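Local coordinates for transcription regulator (Haloarcula marismortui ATCC 43049, PDB 3CRJ), which probably binds operator DNA as a TetR-family transcription regulator, most likely acting as a repressor, at residues A[59-73]-A[120-134]. Sequence-based numbering, arbitrary orientation.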
loop_
_atom_site.group_PDB
_atom_site.type_symbol
_atom_site.label_atom_id
_atom_site.label_comp_id
_atom_site.label_asym_id
_atom_site.label_seq_id
_atom_site.Cartn_x
_atom_site.Cartn_y
_atom_site.Cartn_z
ATOM N N ASP A 59 8.044 -17.691 -10.495
ATOM C CA ASP A 59 8.284 -16.277 -10.786
ATOM C C ASP A 59 8.067 -15.873 -12.242
ATOM O O ASP A 59 7.497 -14.812 -12.506
ATOM C CB ASP A 59 9.680 -15.843 -10.321
ATOM C CG ASP A 59 9.755 -15.632 -8.819
ATOM O OD1 ASP A 59 10.856 -15.247 -8.345
ATOM O OD2 ASP A 59 8.721 -15.837 -8.115
ATOM N N ASP A 60 8.518 -16.690 -13.185
ATOM C CA ASP A 60 8.239 -16.399 -14.583
ATOM C C ASP A 60 6.736 -16.359 -14.788
ATOM O O ASP A 60 6.197 -15.474 -15.450
ATOM C CB ASP A 60 8.817 -17.487 -15.484
ATOM C CG ASP A 60 10.330 -17.488 -15.514
ATOM O OD1 ASP A 60 10.944 -17.090 -14.498
ATOM O OD2 ASP A 60 10.895 -17.912 -16.555
ATOM N N LEU A 61 6.067 -17.338 -14.184
ATOM C CA LEU A 61 4.649 -17.546 -14.366
ATOM C C LEU A 61 3.861 -16.362 -13.831
ATOM O O LEU A 61 2.914 -15.911 -14.466
ATOM C CB LEU A 61 4.232 -18.842 -13.685
ATOM C CG LEU A 61 2.837 -19.346 -14.034
ATOM C CD1 LEU A 61 2.821 -20.843 -13.944
ATOM C CD2 LEU A 61 1.775 -18.730 -13.126
ATOM N N LEU A 62 4.269 -15.843 -12.682
ATOM C CA LEU A 62 3.571 -14.722 -12.078
ATOM C C LEU A 62 3.901 -13.382 -12.731
ATOM O O LEU A 62 3.120 -12.435 -12.654
ATOM C CB LEU A 62 3.837 -14.689 -10.580
ATOM C CG LEU A 62 3.229 -15.831 -9.759
ATOM C CD1 LEU A 62 3.699 -15.733 -8.324
ATOM C CD2 LEU A 62 1.685 -15.824 -9.825
ATOM N N ALA A 63 5.054 -13.278 -13.381
ATOM C CA ALA A 63 5.311 -12.066 -14.141
ATOM C C ALA A 63 4.283 -12.028 -15.258
ATOM O O ALA A 63 3.610 -11.011 -15.454
ATOM C CB ALA A 63 6.719 -12.038 -14.690
ATOM N N ALA A 64 4.140 -13.159 -15.951
ATOM C CA ALA A 64 3.098 -13.334 -16.978
ATOM C C ALA A 64 1.692 -13.019 -16.428
ATOM O O ALA A 64 0.921 -12.309 -17.079
ATOM C CB ALA A 64 3.156 -14.729 -17.560
ATOM N N PHE A 65 1.391 -13.512 -15.219
ATOM C CA PHE A 65 0.093 -13.296 -14.590
ATOM C C PHE A 65 -0.156 -11.821 -14.299
ATOM O O PHE A 65 -1.282 -11.339 -14.442
ATOM C CB PHE A 65 -0.075 -14.134 -13.316
ATOM C CG PHE A 65 -1.450 -14.023 -12.694
ATOM C CD1 PHE A 65 -2.546 -14.680 -13.261
ATOM C CD2 PHE A 65 -1.657 -13.251 -11.556
ATOM C CE1 PHE A 65 -3.823 -14.567 -12.695
ATOM C CE2 PHE A 65 -2.941 -13.133 -10.981
ATOM C CZ PHE A 65 -4.019 -13.791 -11.559
ATOM N N LEU A 66 0.879 -11.092 -13.897
ATOM C CA LEU A 66 0.722 -9.654 -13.806
ATOM C C LEU A 66 0.369 -9.058 -15.185
ATOM O O LEU A 66 -0.636 -8.340 -15.316
ATOM C CB LEU A 66 1.943 -9.005 -13.161
ATOM C CG LEU A 66 2.037 -9.317 -11.653
ATOM C CD1 LEU A 66 3.345 -8.830 -11.049
ATOM C CD2 LEU A 66 0.873 -8.754 -10.893
ATOM N N ASP A 67 1.144 -9.413 -16.214
ATOM C CA ASP A 67 0.892 -8.927 -17.584
ATOM C C ASP A 67 -0.533 -9.206 -18.005
ATOM O O ASP A 67 -1.185 -8.369 -18.646
ATOM C CB ASP A 67 1.848 -9.569 -18.587
ATOM C CG ASP A 67 3.294 -9.201 -18.329
ATOM O OD1 ASP A 67 4.168 -9.979 -18.765
ATOM O OD2 ASP A 67 3.557 -8.140 -17.690
ATOM N N TYR A 68 -1.001 -10.387 -17.609
ATOM C CA TYR A 68 -2.367 -10.810 -17.835
ATOM C C TYR A 68 -3.371 -9.890 -17.147
ATOM O O TYR A 68 -4.316 -9.457 -17.781
ATOM C CB TYR A 68 -2.525 -12.270 -17.411
ATOM C CG TYR A 68 -3.927 -12.782 -17.308
ATOM C CD1 TYR A 68 -4.600 -13.258 -18.427
ATOM C CD2 TYR A 68 -4.571 -12.840 -16.069
ATOM C CE1 TYR A 68 -5.907 -13.766 -18.315
ATOM C CE2 TYR A 68 -5.866 -13.324 -15.940
ATOM C CZ TYR A 68 -6.539 -13.789 -17.060
ATOM O OH TYR A 68 -7.827 -14.282 -16.929
ATOM N N LEU A 69 -3.172 -9.577 -15.873
ATOM C CA LEU A 69 -4.121 -8.715 -15.182
ATOM C C LEU A 69 -4.141 -7.313 -15.794
ATOM O O LEU A 69 -5.190 -6.674 -15.853
ATOM C CB LEU A 69 -3.839 -8.630 -13.680
ATOM C CG LEU A 69 -3.870 -9.911 -12.849
ATOM C CD1 LEU A 69 -3.620 -9.629 -11.359
ATOM C CD2 LEU A 69 -5.176 -10.682 -13.029
ATOM N N LEU A 70 -2.993 -6.836 -16.266
ATOM C CA LEU A 70 -2.952 -5.530 -16.896
ATOM C C LEU A 70 -3.777 -5.519 -18.189
ATOM O O LEU A 70 -4.477 -4.552 -18.457
ATOM C CB LEU A 70 -1.503 -5.065 -17.136
ATOM C CG LEU A 70 -1.293 -3.653 -17.705
ATOM C CD1 LEU A 70 -1.910 -2.634 -16.759
ATOM C CD2 LEU A 70 0.184 -3.334 -17.985
ATOM N N GLU A 71 -3.698 -6.592 -18.971
ATOM C CA GLU A 71 -4.435 -6.681 -20.248
ATOM C C GLU A 71 -5.938 -6.692 -20.003
ATOM O O GLU A 71 -6.707 -6.025 -20.704
ATOM C CB GLU A 71 -4.062 -7.941 -21.042
ATOM C CG GLU A 71 -2.670 -7.990 -21.619
ATOM C CD GLU A 71 -2.393 -9.320 -22.320
ATOM O OE1 GLU A 71 -1.670 -10.167 -21.741
ATOM O OE2 GLU A 71 -2.913 -9.537 -23.451
ATOM N N ARG A 72 -6.344 -7.492 -19.020
ATOM C CA ARG A 72 -7.727 -7.547 -18.565
ATOM C C ARG A 72 -8.193 -6.126 -18.202
ATOM O O ARG A 72 -9.295 -5.701 -18.573
ATOM C CB ARG A 72 -7.851 -8.483 -17.352
ATOM C CG ARG A 72 -8.424 -9.885 -17.587
ATOM C CD ARG A 72 -9.460 -10.117 -16.455
ATOM N NE ARG A 72 -9.677 -11.508 -16.033
ATOM C CZ ARG A 72 -10.061 -11.854 -14.798
ATOM N NH1 ARG A 72 -10.248 -10.906 -13.880
ATOM N NH2 ARG A 72 -10.239 -13.134 -14.467
ATOM N N PHE A 73 -7.342 -5.391 -17.494
ATOM C CA PHE A 73 -7.685 -4.032 -17.088
ATOM C C PHE A 73 -7.760 -3.109 -18.309
ATOM O O PHE A 73 -8.739 -2.373 -18.479
ATOM C CB PHE A 73 -6.692 -3.495 -16.062
ATOM C CG PHE A 73 -6.942 -2.074 -15.684
ATOM C CD1 PHE A 73 -7.975 -1.742 -14.826
ATOM C CD2 PHE A 73 -6.141 -1.059 -16.176
ATOM C CE1 PHE A 73 -8.214 -0.422 -14.467
ATOM C CE2 PHE A 73 -6.375 0.268 -15.822
ATOM C CZ PHE A 73 -7.418 0.581 -14.969
ATOM N N LYS A 120 12.808 -8.436 -6.639
ATOM C CA LYS A 120 12.514 -9.098 -7.903
ATOM C C LYS A 120 12.198 -8.046 -8.951
ATOM O O LYS A 120 11.152 -7.385 -8.900
ATOM C CB LYS A 120 11.329 -10.061 -7.755
ATOM C CG LYS A 120 11.197 -10.724 -6.376
ATOM C CD LYS A 120 10.635 -12.130 -6.525
ATOM C CE LYS A 120 10.584 -12.909 -5.223
ATOM N NZ LYS A 120 9.999 -14.250 -5.512
ATOM N N GLU A 121 13.117 -7.884 -9.893
ATOM C CA GLU A 121 12.941 -6.974 -11.016
ATOM C C GLU A 121 11.697 -7.247 -11.855
ATOM O O GLU A 121 10.976 -6.312 -12.213
ATOM C CB GLU A 121 14.154 -7.040 -11.919
ATOM C CG GLU A 121 15.074 -5.870 -11.799
ATOM C CD GLU A 121 16.131 -5.928 -12.868
ATOM O OE1 GLU A 121 15.906 -5.336 -13.949
ATOM O OE2 GLU A 121 17.161 -6.602 -12.645
ATOM N N ALA A 122 11.450 -8.517 -12.171
ATOM C CA ALA A 122 10.337 -8.877 -13.032
ATOM C C ALA A 122 9.020 -8.374 -12.465
ATOM O O ALA A 122 8.151 -7.940 -13.230
ATOM C CB ALA A 122 10.290 -10.364 -13.250
ATOM N N PHE A 123 8.878 -8.409 -11.134
ATOM C CA PHE A 123 7.672 -7.902 -10.481
ATOM C C PHE A 123 7.683 -6.372 -10.470
ATOM O O PHE A 123 6.683 -5.711 -10.807
ATOM C CB PHE A 123 7.551 -8.423 -9.026
ATOM C CG PHE A 123 7.201 -9.905 -8.891
ATOM C CD1 PHE A 123 7.166 -10.767 -9.996
ATOM C CD2 PHE A 123 6.942 -10.440 -7.626
ATOM C CE1 PHE A 123 6.867 -12.130 -9.840
ATOM C CE2 PHE A 123 6.632 -11.801 -7.461
ATOM C CZ PHE A 123 6.600 -12.641 -8.572
ATOM N N SER A 124 8.818 -5.813 -10.060
ATOM C CA SER A 124 9.001 -4.370 -10.006
ATOM C C SER A 124 8.721 -3.725 -11.359
ATOM O O SER A 124 7.885 -2.815 -11.443
ATOM C CB SER A 124 10.407 -4.024 -9.544
ATOM O OG SER A 124 10.501 -2.630 -9.330
ATOM N N ASP A 125 9.398 -4.197 -12.409
ATOM C CA ASP A 125 9.099 -3.747 -13.776
ATOM C C ASP A 125 7.597 -3.735 -14.078
ATOM O O ASP A 125 7.090 -2.802 -14.713
ATOM C CB ASP A 125 9.782 -4.641 -14.817
ATOM C CG ASP A 125 11.293 -4.540 -14.787
ATOM O OD1 ASP A 125 11.813 -3.549 -14.241
ATOM O OD2 ASP A 125 11.971 -5.457 -15.312
ATOM N N ARG A 126 6.912 -4.781 -13.605
ATOM C CA ARG A 126 5.534 -5.108 -13.963
ATOM C C ARG A 126 4.547 -4.197 -13.274
ATOM O O ARG A 126 3.532 -3.808 -13.865
ATOM C CB ARG A 126 5.230 -6.541 -13.540
ATOM C CG ARG A 126 5.041 -7.571 -14.634
ATOM C CD ARG A 126 5.817 -7.253 -15.847
ATOM N NE ARG A 126 6.086 -8.452 -16.629
ATOM C CZ ARG A 126 7.270 -9.061 -16.669
ATOM N NH1 ARG A 126 8.286 -8.591 -15.956
ATOM N NH2 ARG A 126 7.444 -10.131 -17.432
ATOM N N PHE A 127 4.832 -3.903 -12.008
ATOM C CA PHE A 127 4.010 -3.021 -11.205
ATOM C C PHE A 127 4.206 -1.572 -11.608
ATOM O O PHE A 127 3.302 -0.755 -11.438
ATOM C CB PHE A 127 4.385 -3.149 -9.728
ATOM C CG PHE A 127 3.845 -4.383 -9.046
ATOM C CD1 PHE A 127 2.478 -4.619 -8.968
ATOM C CD2 PHE A 127 4.717 -5.280 -8.425
ATOM C CE1 PHE A 127 1.992 -5.758 -8.338
ATOM C CE2 PHE A 127 4.233 -6.427 -7.775
ATOM C CZ PHE A 127 2.874 -6.664 -7.735
ATOM N N ARG A 128 5.399 -1.227 -12.093
ATOM C CA ARG A 128 5.644 0.129 -12.589
ATOM C C ARG A 128 4.869 0.316 -13.902
ATOM O O ARG A 128 4.286 1.367 -14.184
ATOM C CB ARG A 128 7.137 0.371 -12.778
ATOM C CG ARG A 128 7.463 1.716 -13.438
ATOM C CD ARG A 128 8.971 1.973 -13.542
ATOM N NE ARG A 128 9.585 2.424 -12.283
ATOM C CZ ARG A 128 10.187 1.619 -11.405
ATOM N NH1 ARG A 128 10.734 2.128 -10.307
ATOM N NH2 ARG A 128 10.252 0.306 -11.624
ATOM N N GLN A 129 4.838 -0.754 -14.671
ATOM C CA GLN A 129 4.143 -0.759 -15.938
ATOM C C GLN A 129 2.662 -0.445 -15.724
ATOM O O GLN A 129 2.094 0.424 -16.391
ATOM C CB GLN A 129 4.318 -2.127 -16.602
ATOM C CG GLN A 129 4.435 -2.072 -18.100
ATOM C CD GLN A 129 4.774 -3.421 -18.711
ATOM O OE1 GLN A 129 5.457 -4.261 -18.106
ATOM N NE2 GLN A 129 4.304 -3.629 -19.928
ATOM N N ASN A 130 2.052 -1.167 -14.786
ATOM C CA ASN A 130 0.660 -0.974 -14.427
ATOM C C ASN A 130 0.493 0.467 -14.023
ATOM O O ASN A 130 -0.288 1.200 -14.622
ATOM C CB ASN A 130 0.300 -1.902 -13.276
ATOM C CG ASN A 130 -1.200 -2.076 -13.091
ATOM O OD1 ASN A 130 -1.723 -3.197 -13.269
ATOM N ND2 ASN A 130 -1.898 -0.996 -12.673
ATOM N N ASP A 131 1.287 0.896 -13.053
ATOM C CA ASP A 131 1.231 2.265 -12.600
ATOM C C ASP A 131 1.315 3.264 -13.761
ATOM O O ASP A 131 0.457 4.136 -13.832
ATOM C CB ASP A 131 2.320 2.513 -11.579
ATOM C CG ASP A 131 2.178 3.838 -10.886
ATOM O OD1 ASP A 131 1.132 4.116 -10.248
ATOM O OD2 ASP A 131 3.142 4.606 -10.961
ATOM N N GLU A 132 2.301 3.135 -14.674
ATOM C CA GLU A 132 2.421 4.057 -15.829
ATOM C C GLU A 132 1.163 4.115 -16.689
ATOM O O GLU A 132 0.782 5.186 -17.179
ATOM C CB GLU A 132 3.608 3.740 -16.756
ATOM C CG GLU A 132 5.000 3.830 -16.170
ATOM C CD GLU A 132 5.480 5.245 -15.825
ATOM O OE1 GLU A 132 4.654 6.140 -15.494
ATOM O OE2 GLU A 132 6.723 5.445 -15.846
ATOM N N TYR A 133 0.534 2.958 -16.877
ATOM C CA TYR A 133 -0.633 2.875 -17.727
ATOM C C TYR A 133 -1.774 3.679 -17.130
ATOM O O TYR A 133 -2.475 4.422 -17.846
ATOM C CB TYR A 133 -1.086 1.428 -17.918
ATOM C CG TYR A 133 -2.274 1.343 -18.831
ATOM C CD1 TYR A 133 -2.108 1.405 -20.225
ATOM C CD2 TYR A 133 -3.574 1.249 -18.318
ATOM C CE1 TYR A 133 -3.201 1.357 -21.083
ATOM C CE2 TYR A 133 -4.692 1.211 -19.176
ATOM C CZ TYR A 133 -4.490 1.260 -20.554
ATOM O OH TYR A 133 -5.567 1.181 -21.423
ATOM N N VAL A 134 -1.942 3.530 -15.815
ATOM C CA VAL A 134 -2.990 4.229 -15.095
ATOM C C VAL A 134 -2.697 5.704 -15.136
ATOM O O VAL A 134 -3.543 6.488 -15.534
ATOM C CB VAL A 134 -3.149 3.695 -13.651
ATOM C CG1 VAL A 134 -4.080 4.587 -12.825
ATOM C CG2 VAL A 134 -3.656 2.230 -13.679
#
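Ala63 and Phe123 lie level, CA to CA 6.0 Å, where segments 59-73 and 121-134 run side by side in the same direction, axes 9.5 Å apart and 3° from parallel. The register continues through Leu66-Arg126 and Leu70-Asn130, and two salt bridges flank its first half. Lys120, at the N-cap, reaches Asp59 OD1 with NZ at 3.1 Å, and Tyr32 OH bonds the same NZ. The Phe123 ring edge meets Asp59 O, with Leu62 CB nearby. Arg126 bends at chi2 (30°) and lays one guanidinium face over Ala63 CB, while NE donates to the syn side of Asp67 OD2 at 2.8 Å, a bent bond, and more weakly to OD1, the two planes 16° apart. An alanine in place of Arg126 would probably leave the Asp67 carboxylate without its cationic mate. Inward of that bridge, Leu66 CD1 makes a CH-pi contact over the Phe127 ring face. Leu70 CD1 rests against Asn130 OD1 (3.5 Å), and Phe73 CE2 meets Tyr133 CE2 and Val134 CG2. As is usual in TetR regulators, helix 58-78 joins the DNA-binding domain to the regulatory core: Phe65 packs on helix 12-30, Leu66 on helix 104-115, and Phe127 touches Met176 of the second subunit.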